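Local coordinates for protein inactive dihydropteroate synthase 2 (Mycobacterium tuberculosis, PDB 2VP8) that probably lacks dihydropteroate synthase activity and a role in folate metabolism, having very low affinity for the pterin pyrophosphate substrate, though it can bind dapsone, at residues A138-D143 with K213-P218; A161-A166 with E202-A207; R187-A192 with G229-R234; R234-L239 with A281-F286. One frame throughout, in Å; residues are numbered along the deposited sequence.

Interaction 1: residues A138-D143 with K213-P218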
loop_
_atom_site.group_PDB
_atom_site.type_symbol
_atom_site.label_atom_id
_atom_site.label_comp_id
_atom_site.label_asym_id
_atom_site.label_seq_id
_atom_site.Cartn_x
_atom_site.Cartn_y
_atom_site.Cartn_z
ATOM N N ALA B 138 -1.470 -13.514 29.979
ATOM C CA ALA B 138 -0.846 -12.726 28.910
ATOM C C ALA B 138 0.510 -13.307 28.528
ATOM O O ALA B 138 1.263 -13.785 29.379
ATOM C CB ALA B 138 -0.714 -11.266 29.308
ATOM N N ASP B 139 0.810 -13.269 27.237
ATOM C CA ASP B 139 2.012 -13.888 26.703
ATOM C C ASP B 139 3.054 -12.840 26.348
ATOM O O ASP B 139 4.248 -13.140 26.250
ATOM C CB ASP B 139 1.662 -14.708 25.460
ATOM C CG ASP B 139 0.435 -15.572 25.664
ATOM O OD1 ASP B 139 0.496 -16.510 26.486
ATOM O OD2 ASP B 139 -0.599 -15.312 25.015
ATOM N N LEU B 140 2.593 -11.610 26.167
ATOM C CA LEU B 140 3.414 -10.547 25.620
ATOM C C LEU B 140 3.099 -9.254 26.346
ATOM O O LEU B 140 1.935 -8.902 26.516
ATOM C CB LEU B 140 3.122 -10.410 24.115
ATOM C CG LEU B 140 3.708 -9.297 23.238
ATOM C CD1 LEU B 140 5.247 -9.329 23.210
ATOM C CD2 LEU B 140 3.160 -9.418 21.844
ATOM N N ILE B 141 4.132 -8.546 26.786
ATOM C CA ILE B 141 3.921 -7.217 27.340
ATOM C C ILE B 141 4.136 -6.177 26.249
ATOM O O ILE B 141 5.191 -6.127 25.609
ATOM C CB ILE B 141 4.827 -6.927 28.539
ATOM C CG1 ILE B 141 4.741 -8.067 29.566
ATOM C CG2 ILE B 141 4.449 -5.580 29.165
ATOM C CD1 ILE B 141 5.898 -8.128 30.511
ATOM N N ASN B 142 3.107 -5.369 26.025
ATOM C CA ASN B 142 3.185 -4.282 25.075
ATOM C C ASN B 142 3.353 -2.963 25.813
ATOM O O ASN B 142 2.381 -2.233 26.037
ATOM C CB ASN B 142 1.945 -4.261 24.188
ATOM C CG ASN B 142 2.085 -3.322 23.015
ATOM O OD1 ASN B 142 3.172 -2.817 22.738
ATOM N ND2 ASN B 142 0.982 -3.084 22.312
ATOM N N ASP B 143 4.600 -2.680 26.202
ATOM C CA ASP B 143 4.948 -1.425 26.854
ATOM C C ASP B 143 4.805 -0.283 25.858
ATOM O O ASP B 143 5.727 0.030 25.105
ATOM C CB ASP B 143 6.363 -1.477 27.440
ATOM C CG ASP B 143 6.703 -0.246 28.281
ATOM O OD1 ASP B 143 5.986 0.776 28.173
ATOM O OD2 ASP B 143 7.696 -0.302 29.050
ATOM N N LYS B 213 10.988 -13.789 21.648
ATOM C CA LYS B 213 9.737 -13.200 22.119
ATOM C C LYS B 213 9.814 -11.672 22.175
ATOM O O LYS B 213 8.857 -11.014 22.585
ATOM C CB LYS B 213 9.339 -13.771 23.487
ATOM C CG LYS B 213 9.252 -15.288 23.542
ATOM C CD LYS B 213 8.430 -15.747 24.743
ATOM C CE LYS B 213 8.523 -17.257 24.950
ATOM N NZ LYS B 213 7.372 -17.783 25.735
ATOM N N VAL B 214 10.949 -11.111 21.765
ATOM C CA VAL B 214 11.112 -9.658 21.739
ATOM C C VAL B 214 10.744 -9.089 20.370
ATOM O O VAL B 214 11.268 -9.531 19.351
ATOM C CB VAL B 214 12.550 -9.217 22.084
ATOM C CG1 VAL B 214 12.653 -7.692 22.055
ATOM C CG2 VAL B 214 12.980 -9.750 23.438
ATOM N N LEU B 215 9.841 -8.113 20.364
ATOM C CA LEU B 215 9.484 -7.374 19.158
ATOM C C LEU B 215 9.909 -5.914 19.322
ATOM O O LEU B 215 9.971 -5.404 20.445
ATOM C CB LEU B 215 7.973 -7.459 18.904
ATOM C CG LEU B 215 7.352 -8.805 18.499
ATOM C CD1 LEU B 215 7.181 -9.766 19.690
ATOM C CD2 LEU B 215 6.018 -8.590 17.822
ATOM N N ILE B 216 10.219 -5.243 18.216
ATOM C CA ILE B 216 10.574 -3.826 18.285
ATOM C C ILE B 216 9.540 -2.948 17.599
ATOM O O ILE B 216 9.052 -3.265 16.515
ATOM C CB ILE B 216 12.004 -3.514 17.758
ATOM C CG1 ILE B 216 12.151 -3.855 16.269
ATOM C CG2 ILE B 216 13.067 -4.217 18.621
ATOM C CD1 ILE B 216 13.346 -3.185 15.599
ATOM N N ASP B 217 9.207 -1.846 18.256
ATOM C CA ASP B 217 8.200 -0.918 17.765
ATOM C C ASP B 217 8.813 0.480 17.635
ATOM O O ASP B 217 8.657 1.318 18.523
ATOM C CB ASP B 217 6.988 -0.929 18.697
ATOM C CG ASP B 217 5.940 0.083 18.309
ATOM O OD1 ASP B 217 5.991 0.619 17.181
ATOM O OD2 ASP B 217 5.053 0.344 19.142
ATOM N N PRO B 218 9.508 0.730 16.514
ATOM C CA PRO B 218 10.322 1.922 16.305
ATOM C C PRO B 218 9.536 3.208 16.069
ATOM O O PRO B 218 10.066 4.288 16.312
ATOM C CB PRO B 218 11.123 1.576 15.044
ATOM C CG PRO B 218 10.912 0.108 14.823
ATOM C CD PRO B 218 9.558 -0.148 15.339
HETATM O O HOH W 1 2.591 -1.258 20.455
#
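Leu140 reaches across to Leu215 with one branch of its side chain: its CD1 lies 4.0 Å from Leu215 CD1, and the two side chains cross at about a right angle. A first torsion of 174° sets Leu140 CG beside its own carbonyl carbon and lets CD1 extend to the other strand. The same methyl, Leu140 CD1, is also 4.0 Å from the carbonyl O of Lys213, so one methyl bears on both the carbonyl of Lys213 and the leucine two positions on. Leu215 answers with CG beside its backbone N (chi1 -69°), and only its CD1 joins the pair.

Further along the strands the contact turns polar and indirect. A water donates to Asn142 OD1 at 2.8 Å and to Asp217 OD2 at 3.2 Å, linking an amide and a carboxylate that do not meet directly. Both groups are engaged again: Asn142 ND2 bonds to Asp83, and Asp217 OD2 to His220, a residue characteristic, by similarity, of inactive family members.

Strands 140-142 and 214-217 are not neighbours in the parallel sheet of this TIM barrel. Strand 162-166 runs between them, and its Val164 touches Asn142 and Asp217, whereas Ile141 and Val214 turn to helices 152-159 and 186-207 respectively.

Interaction 2: residues A161-A166 with E202-A207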
loop_
_atom_site.group_PDB
_atom_site.type_symbol
_atom_site.label_atom_id
_atom_site.label_comp_id
_atom_site.label_asym_id
_atom_site.label_seq_id
_atom_site.Cartn_x
_atom_site.Cartn_y
_atom_site.Cartn_z
ATOM N N ALA B 161 7.408 -14.195 29.468
ATOM C CA ALA B 161 6.605 -13.423 28.541
ATOM C C ALA B 161 7.493 -12.616 27.607
ATOM O O ALA B 161 8.602 -12.223 27.969
ATOM C CB ALA B 161 5.666 -12.504 29.300
ATOM N N GLY B 162 7.000 -12.383 26.400
ATOM C CA GLY B 162 7.671 -11.508 25.454
ATOM C C GLY B 162 7.493 -10.045 25.814
ATOM O O GLY B 162 6.666 -9.693 26.667
ATOM N N LEU B 163 8.270 -9.190 25.162
ATOM C CA LEU B 163 8.201 -7.762 25.420
ATOM C C LEU B 163 8.300 -6.964 24.129
ATOM O O LEU B 163 9.076 -7.300 23.234
ATOM C CB LEU B 163 9.304 -7.336 26.401
ATOM C CG LEU B 163 9.350 -5.858 26.808
ATOM C CD1 LEU B 163 8.171 -5.485 27.702
ATOM C CD2 LEU B 163 10.650 -5.522 27.486
ATOM N N VAL B 164 7.495 -5.913 24.039
ATOM C CA VAL B 164 7.603 -4.965 22.945
ATOM C C VAL B 164 8.527 -3.835 23.385
ATOM O O VAL B 164 8.277 -3.164 24.390
ATOM C CB VAL B 164 6.213 -4.403 22.520
ATOM C CG1 VAL B 164 6.359 -3.279 21.490
ATOM C CG2 VAL B 164 5.326 -5.512 21.977
ATOM N N CYS B 165 9.612 -3.647 22.646
ATOM C CA CYS B 165 10.498 -2.518 22.885
ATOM C C CYS B 165 10.124 -1.402 21.932
ATOM O O CYS B 165 10.376 -1.485 20.728
ATOM C CB CYS B 165 11.958 -2.919 22.710
ATOM S SG CYS B 165 12.482 -4.156 23.902
ATOM N N ALA B 166 9.502 -0.366 22.480
ATOM C CA ALA B 166 9.008 0.736 21.672
ATOM C C ALA B 166 9.897 1.975 21.766
ATOM O O ALA B 166 10.610 2.178 22.753
ATOM C CB ALA B 166 7.576 1.071 22.059
ATOM N N GLU B 202 18.229 -5.506 23.361
ATOM C CA GLU B 202 19.348 -6.215 23.975
ATOM C C GLU B 202 19.275 -6.170 25.501
ATOM O O GLU B 202 19.595 -7.159 26.172
ATOM C CB GLU B 202 20.693 -5.666 23.479
ATOM C CG GLU B 202 20.974 -5.885 21.986
ATOM C CD GLU B 202 21.286 -7.333 21.611
ATOM O OE1 GLU B 202 21.326 -8.207 22.498
ATOM O OE2 GLU B 202 21.498 -7.599 20.411
ATOM N N ARG B 203 18.848 -5.026 26.039
ATOM C CA ARG B 203 18.695 -4.853 27.486
ATOM C C ARG B 203 17.602 -5.755 28.039
ATOM O O ARG B 203 17.691 -6.218 29.175
ATOM C CB ARG B 203 18.415 -3.390 27.842
ATOM C CG ARG B 203 19.669 -2.577 28.165
ATOM C CD ARG B 203 19.576 -1.147 27.632
ATOM N NE ARG B 203 18.359 -0.459 28.069
ATOM C CZ ARG B 203 17.719 0.470 27.361
ATOM N NH1 ARG B 203 18.161 0.832 26.162
ATOM N NH2 ARG B 203 16.621 1.031 27.850
ATOM N N ALA B 204 16.581 -6.013 27.230
ATOM C CA ALA B 204 15.547 -6.965 27.610
ATOM C C ALA B 204 16.083 -8.394 27.595
ATOM O O ALA B 204 15.883 -9.147 28.564
ATOM C CB ALA B 204 14.330 -6.834 26.712
ATOM N N VAL B 205 16.781 -8.760 26.516
ATOM C CA VAL B 205 17.316 -10.118 26.375
ATOM C C VAL B 205 18.291 -10.465 27.497
ATOM O O VAL B 205 18.231 -11.568 28.051
ATOM C CB VAL B 205 17.959 -10.357 24.989
ATOM C CG1 VAL B 205 18.728 -11.680 24.954
ATOM C CG2 VAL B 205 16.890 -10.349 23.915
ATOM N N ALA B 206 19.159 -9.511 27.842
ATOM C CA ALA B 206 20.147 -9.685 28.916
ATOM C C ALA B 206 19.490 -9.766 30.304
ATOM O O ALA B 206 20.067 -10.333 31.249
ATOM C CB ALA B 206 21.187 -8.571 28.871
ATOM N N ALA B 207 18.282 -9.196 30.419
ATOM C CA ALA B 207 17.483 -9.281 31.653
ATOM C C ALA B 207 16.848 -10.679 31.838
ATOM O O ALA B 207 16.403 -11.039 32.949
ATOM C CB ALA B 207 16.378 -8.150 31.675
#
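Ala204 presses its single methyl against Leu163 and Cys165, joining helix 186-207 to strand 162-166 within a beta-alpha-beta crossover of the TIM barrel. The helix follows this strand and leads into strand 214-217, which lies parallel and next to it in the sheet. The packed side is small and wholly apolar. Leu163 CD2 comes to 4.0 Å from Ala204 CB; the leucine leaves the strand on the helix side, and its extended first torsion (chi1 -179°) carries CD2 out to the methyl. Two residues on, Cys165 points to the same side, and its SG stands 4.3 Å from Ala204 CB. The alanine methyl thus faces two side chains from one side of the strand, with the helix backbone close behind it.

Contact fades quickly around that point. Glu202, Arg203 and Ala206 occupy the exposed side of the helix, where Glu202 has a long, weak ion pair with Arg211. Val205 and Ala207 leave Ala204 alone on the strand and find other neighbours: Val205 touches Val214 and Trp244, and Ala207 touches Pro153 and Glu154. On the strand, Val164 faces the opposite way, to Leu140 and Asn142 in the barrel interior.

Within the helical segment Ala206 N is bonded to Glu202 O at 2.9 Å, while the bonds of Ala207 N to Arg203 O (3.3 Å) and to Ala204 O (3.0 Å) are weak.

Interaction 3: residues R187-A192 with G229-R234; sequences RGVVDA and GLLLLR
The carbonyl O of Arg187 accepts two backbone N-H groups, that of Asp191 at 3.1 Å and, weakly, that of Val190 at 3.2 Å, in the helical turn that presents Val189 and Val190 to Leu231 and Leu232. Between the two helices themselves the chemistry is apolar. Val189 CG1 sits 4.2 Å from Leu231 CD1, and these side chains cross at about a right angle; a first torsion of 179° stretches CG1 away from the valine's backbone N to meet the leucine. One residue further along each helix, Leu232 brings its CD2 to Val190, 4.3 Å from Val190 CG2 and equally near the CA of that valine, so this leucine methyl rests on backbone as well as side chain.

In the TIM barrel these are consecutive outer helices: helix 186-207 leads into strand 214-217, and helix 227-234 comes after it. Val189 lies toward the margin of their interface, while Val190, Leu231 and Leu232 are buried, and Leu232 also packs on Val193 a turn further along the first helix.

Charged groups keep to the outside. Arg187 NH2 forms a salt bridge with Asp191 OD2 at 3.2 Å, one helical turn on, though both hydrogen bonds between the two groups are weak. Leu231 uses its second branch at home, its CD2 lying 3.5 Å above the guanidinium plane of Arg234, offset toward the rim. Leu230 and Leu233 also reach the dimer interface, packing on Ser303 and Ile304 of the second subunit.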
loop_
_atom_site.group_PDB
_atom_site.type_symbol
_atom_site.label_atom_id
_atom_site.label_comp_id
_atom_site.label_asym_id
_atom_site.label_seq_id
_atom_site.Cartn_x
_atom_site.Cartn_y
_atom_site.Cartn_z
ATOM N N ARG B 187 19.585 10.402 7.291
ATOM C CA ARG B 187 19.957 9.005 7.500
ATOM C C ARG B 187 20.230 8.734 8.987
ATOM O O ARG B 187 19.814 7.705 9.522
ATOM C CB ARG B 187 21.182 8.647 6.642
ATOM C CG ARG B 187 21.784 7.269 6.907
ATOM C CD ARG B 187 20.850 6.155 6.459
ATOM N NE ARG B 187 21.072 4.922 7.208
ATOM C CZ ARG B 187 20.434 3.777 6.981
ATOM N NH1 ARG B 187 19.536 3.693 6.007
ATOM N NH2 ARG B 187 20.701 2.711 7.726
ATOM N N GLY B 188 20.918 9.669 9.638
ATOM C CA GLY B 188 21.256 9.568 11.059
ATOM C C GLY B 188 20.057 9.497 11.987
ATOM O O GLY B 188 20.111 8.838 13.025
ATOM N N VAL B 189 18.974 10.174 11.612
ATOM C CA VAL B 189 17.735 10.158 12.386
ATOM C C VAL B 189 17.214 8.728 12.503
ATOM O O VAL B 189 16.770 8.304 13.573
ATOM C CB VAL B 189 16.663 11.080 11.758
ATOM C CG1 VAL B 189 15.367 11.032 12.551
ATOM C CG2 VAL B 189 17.172 12.509 11.688
ATOM N N VAL B 190 17.292 7.992 11.397
ATOM C CA VAL B 190 16.889 6.587 11.349
ATOM C C VAL B 190 17.826 5.744 12.206
ATOM O O VAL B 190 17.375 4.936 13.010
ATOM C CB VAL B 190 16.853 6.052 9.888
ATOM C CG1 VAL B 190 16.659 4.546 9.854
ATOM C CG2 VAL B 190 15.759 6.745 9.083
ATOM N N ASP B 191 19.130 5.952 12.039
ATOM C CA ASP B 191 20.136 5.208 12.800
ATOM C C ASP B 191 20.070 5.493 14.302
ATOM O O ASP B 191 20.366 4.619 15.114
ATOM C CB ASP B 191 21.543 5.462 12.245
ATOM C CG ASP B 191 21.827 4.663 10.972
ATOM O OD1 ASP B 191 22.671 5.106 10.167
ATOM O OD2 ASP B 191 21.214 3.590 10.772
ATOM N N ALA B 192 19.661 6.709 14.655
ATOM C CA ALA B 192 19.445 7.093 16.048
ATOM C C ALA B 192 18.286 6.324 16.666
ATOM O O ALA B 192 18.336 5.966 17.840
ATOM C CB ALA B 192 19.198 8.587 16.156
ATOM N N GLY B 229 7.612 10.191 11.595
ATOM C CA GLY B 229 6.789 9.040 11.232
ATOM C C GLY B 229 7.059 8.541 9.830
ATOM O O GLY B 229 7.535 7.417 9.642
ATOM N N LEU B 230 6.770 9.387 8.847
ATOM C CA LEU B 230 6.991 9.066 7.440
ATOM C C LEU B 230 8.412 8.588 7.131
ATOM O O LEU B 230 8.583 7.649 6.353
ATOM C CB LEU B 230 6.627 10.257 6.556
ATOM C CG LEU B 230 5.156 10.674 6.565
ATOM C CD1 LEU B 230 4.976 12.065 5.960
ATOM C CD2 LEU B 230 4.281 9.641 5.857
ATOM N N LEU B 231 9.419 9.229 7.726
ATOM C CA LEU B 231 10.806 8.804 7.545
ATOM C C LEU B 231 10.984 7.369 7.970
ATOM O O LEU B 231 11.465 6.543 7.198
ATOM C CB LEU B 231 11.776 9.647 8.365
ATOM C CG LEU B 231 12.684 10.661 7.677
ATOM C CD1 LEU B 231 13.818 10.982 8.653
ATOM C CD2 LEU B 231 13.234 10.190 6.318
ATOM N N LEU B 232 10.596 7.070 9.203
ATOM C CA LEU B 232 10.749 5.735 9.709
ATOM C C LEU B 232 9.997 4.761 8.821
ATOM O O LEU B 232 10.489 3.663 8.548
ATOM C CB LEU B 232 10.296 5.645 11.164
ATOM C CG LEU B 232 11.127 6.470 12.145
ATOM C CD1 LEU B 232 10.642 6.224 13.553
ATOM C CD2 LEU B 232 12.615 6.154 12.029
ATOM N N LEU B 233 8.823 5.174 8.347
ATOM C CA LEU B 233 8.064 4.382 7.383
ATOM C C LEU B 233 8.878 4.105 6.127
ATOM O O LEU B 233 8.923 2.970 5.647
ATOM C CB LEU B 233 6.773 5.093 6.990
ATOM C CG LEU B 233 5.506 4.724 7.744
ATOM C CD1 LEU B 233 4.370 5.714 7.418
ATOM C CD2 LEU B 233 5.121 3.295 7.407
ATOM N N ARG B 234 9.514 5.147 5.596
ATOM C CA ARG B 234 10.351 5.014 4.410
ATOM C C ARG B 234 11.456 3.991 4.663
ATOM O O ARG B 234 11.910 3.322 3.737
ATOM C CB ARG B 234 10.965 6.365 4.054
ATOM C CG ARG B 234 11.596 6.452 2.684
ATOM C CD ARG B 234 11.463 7.882 2.162
ATOM N NE ARG B 234 12.613 8.727 2.446
ATOM C CZ ARG B 234 12.556 10.032 2.670
ATOM N NH1 ARG B 234 11.400 10.684 2.693
ATOM N NH2 ARG B 234 13.675 10.688 2.896
#

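Interaction 4: residues R234-L239 with A281-F286; sequences RHVADL and AGARMF
Ala281 sets its methyl into the start of helix 236-241, against Val236 and Ala237. Ala281 CB lies 3.8 Å from Val236 CG1 and 3.6 Å from Ala237 N. The methyls of the two alanines, Ala281 CB and Ala237 CB, are 4.1 Å apart, so one carbon meets a branched side chain, the helix backbone and another methyl. Val236 CG1 then bridges to a second residue of the loop, Ala283, whose CB is 4.2 Å away. With chi1 at 172°, Val236 directs this single branch to both alanines. The Val236 and Ala283 part is buried, whereas Ala237 and Ala281 lie toward solvent.

In the next shell, both backbones are set by helix ends. His235 breaks off the preceding helix and occupies the N-cap position of the new one; its carbonyl O accepts Leu239 N at 3.1 Å, fixing the first turn on which Val236 and Ala237 ride. In the other segment, Gly282 closes the helix before it in a Schellman motif with positive phi (109°), a conformation that favours glycine, and the turn there brings Ala283 back to the same valine branch that Ala281 meets. Met248 backs the buried part, touching Val236, Ala283 and Phe286.

Beyond Ala283 the chain enters strand 285-288, where Phe286 bonds through its backbone to Leu43 and Met285 to Val246 and Met248. The arrangement is a helix-to-strand connection of a TIM barrel, held by an outer helix that itself leads into the neighbouring strand 247-248.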
loop_
_atom_site.group_PDB
_atom_site.type_symbol
_atom_site.label_atom_id
_atom_site.label_comp_id
_atom_site.label_asym_id
_atom_site.label_seq_id
_atom_site.Cartn_x
_atom_site.Cartn_y
_atom_site.Cartn_z
ATOM N N ARG B 234 9.514 5.147 5.596
ATOM C CA ARG B 234 10.351 5.014 4.410
ATOM C C ARG B 234 11.456 3.991 4.663
ATOM O O ARG B 234 11.910 3.322 3.737
ATOM C CB ARG B 234 10.965 6.365 4.054
ATOM C CG ARG B 234 11.596 6.452 2.684
ATOM C CD ARG B 234 11.463 7.882 2.162
ATOM N NE ARG B 234 12.613 8.727 2.446
ATOM C CZ ARG B 234 12.556 10.032 2.670
ATOM N NH1 ARG B 234 11.400 10.684 2.693
ATOM N NH2 ARG B 234 13.675 10.688 2.896
ATOM N N HIS B 235 11.865 3.871 5.923
ATOM C CA HIS B 235 13.042 3.088 6.268
ATOM C C HIS B 235 12.749 1.787 7.007
ATOM O O HIS B 235 13.671 1.175 7.567
ATOM C CB HIS B 235 14.052 3.947 7.034
ATOM C CG HIS B 235 14.856 4.854 6.154
ATOM N ND1 HIS B 235 14.373 6.057 5.684
ATOM C CD2 HIS B 235 16.104 4.726 5.646
ATOM C CE1 HIS B 235 15.294 6.633 4.928
ATOM N NE2 HIS B 235 16.353 5.845 4.886
ATOM N N VAL B 236 11.486 1.349 6.967
ATOM C CA VAL B 236 11.077 0.086 7.579
ATOM C C VAL B 236 12.080 -1.021 7.285
ATOM O O VAL B 236 12.575 -1.638 8.212
ATOM C CB VAL B 236 9.625 -0.335 7.183
ATOM C CG1 VAL B 236 9.307 -1.723 7.677
ATOM C CG2 VAL B 236 8.609 0.631 7.774
ATOM N N ALA B 237 12.402 -1.244 6.008
ATOM C CA ALA B 237 13.433 -2.213 5.588
ATOM C C ALA B 237 14.670 -2.181 6.473
ATOM O O ALA B 237 15.171 -3.234 6.881
ATOM C CB ALA B 237 13.829 -1.996 4.139
ATOM N N ASP B 238 15.155 -0.973 6.767
ATOM C CA ASP B 238 16.300 -0.808 7.665
ATOM C C ASP B 238 15.970 -1.324 9.072
ATOM O O ASP B 238 16.761 -2.062 9.662
ATOM C CB ASP B 238 16.779 0.644 7.687
ATOM C CG ASP B 238 17.315 1.097 6.340
ATOM O OD1 ASP B 238 18.268 0.467 5.838
ATOM O OD2 ASP B 238 16.783 2.076 5.771
ATOM N N LEU B 239 14.794 -0.964 9.587
ATOM C CA LEU B 239 14.331 -1.499 10.865
ATOM C C LEU B 239 14.273 -3.029 10.833
ATOM O O LEU B 239 14.750 -3.687 11.757
ATOM C CB LEU B 239 12.950 -0.944 11.240
ATOM C CG LEU B 239 12.720 0.492 11.745
ATOM C CD1 LEU B 239 13.896 1.000 12.577
ATOM C CD2 LEU B 239 12.401 1.438 10.627
ATOM N N ALA B 281 8.171 -4.379 3.162
ATOM C CA ALA B 281 9.549 -4.209 3.579
ATOM C C ALA B 281 9.945 -5.202 4.683
ATOM O O ALA B 281 11.115 -5.244 5.093
ATOM C CB ALA B 281 9.802 -2.771 4.012
ATOM N N GLY B 282 8.980 -5.985 5.166
ATOM C CA GLY B 282 9.271 -7.091 6.075
ATOM C C GLY B 282 8.845 -6.911 7.520
ATOM O O GLY B 282 9.271 -7.667 8.400
ATOM N N ALA B 283 8.014 -5.909 7.775
ATOM C CA ALA B 283 7.424 -5.722 9.101
ATOM C C ALA B 283 6.686 -7.001 9.511
ATOM O O ALA B 283 5.998 -7.609 8.689
ATOM C CB ALA B 283 6.479 -4.519 9.089
ATOM N N ARG B 284 6.821 -7.426 10.761
ATOM C CA ARG B 284 6.213 -8.694 11.158
ATOM C C ARG B 284 4.769 -8.548 11.665
ATOM O O ARG B 284 3.929 -9.431 11.437
ATOM C CB ARG B 284 7.093 -9.422 12.179
ATOM C CG ARG B 284 6.510 -10.728 12.716
ATOM C CD ARG B 284 6.895 -11.973 11.904
ATOM N NE ARG B 284 6.400 -13.208 12.533
ATOM C CZ ARG B 284 6.979 -13.834 13.567
ATOM N NH1 ARG B 284 8.097 -13.362 14.125
ATOM N NH2 ARG B 284 6.443 -14.952 14.051
ATOM N N MET B 285 4.482 -7.437 12.343
ATOM C CA MET B 285 3.208 -7.283 13.039
ATOM C C MET B 285 2.628 -5.881 12.894
ATOM O O MET B 285 3.369 -4.908 12.745
ATOM C CB MET B 285 3.370 -7.638 14.517
ATOM C CG MET B 285 2.077 -7.901 15.241
ATOM S SD MET B 285 2.314 -8.883 16.737
ATOM C CE MET B 285 2.732 -7.576 17.857
ATOM N N PHE B 286 1.299 -5.794 12.953
ATOM C CA PHE B 286 0.596 -4.533 12.816
ATOM C C PHE B 286 -0.472 -4.385 13.888
ATOM O O PHE B 286 -1.372 -5.225 14.016
ATOM C CB PHE B 286 -0.025 -4.420 11.422
ATOM C CG PHE B 286 0.979 -4.219 10.331
ATOM C CD1 PHE B 286 1.536 -5.304 9.677
ATOM C CD2 PHE B 286 1.373 -2.942 9.964
ATOM C CE1 PHE B 286 2.485 -5.132 8.682
ATOM C CE2 PHE B 286 2.314 -2.752 8.957
ATOM C CZ PHE B 286 2.873 -3.857 8.316
#

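Interactions 1 and 2 share one part of the barrel sheet from its two sides: strand 162-166 lies between the two strands of interaction 1, and a probable backbone hydrogen bond from Asp217 N to Cys165 O (2.8 Å) ties them. Interaction 1 lies nearest the chain centre and alone includes a water bridge; interactions 2, 3 and 4 meet through apolar groups. Interactions 2 and 3 both use helix 186-207, at opposite ends, with centres about 22 Å apart. Interactions 3 and 4 share Arg234 and touch where Val190 packs on His235. Interaction 3 is mostly buried between outer helices, interaction 4 only partly.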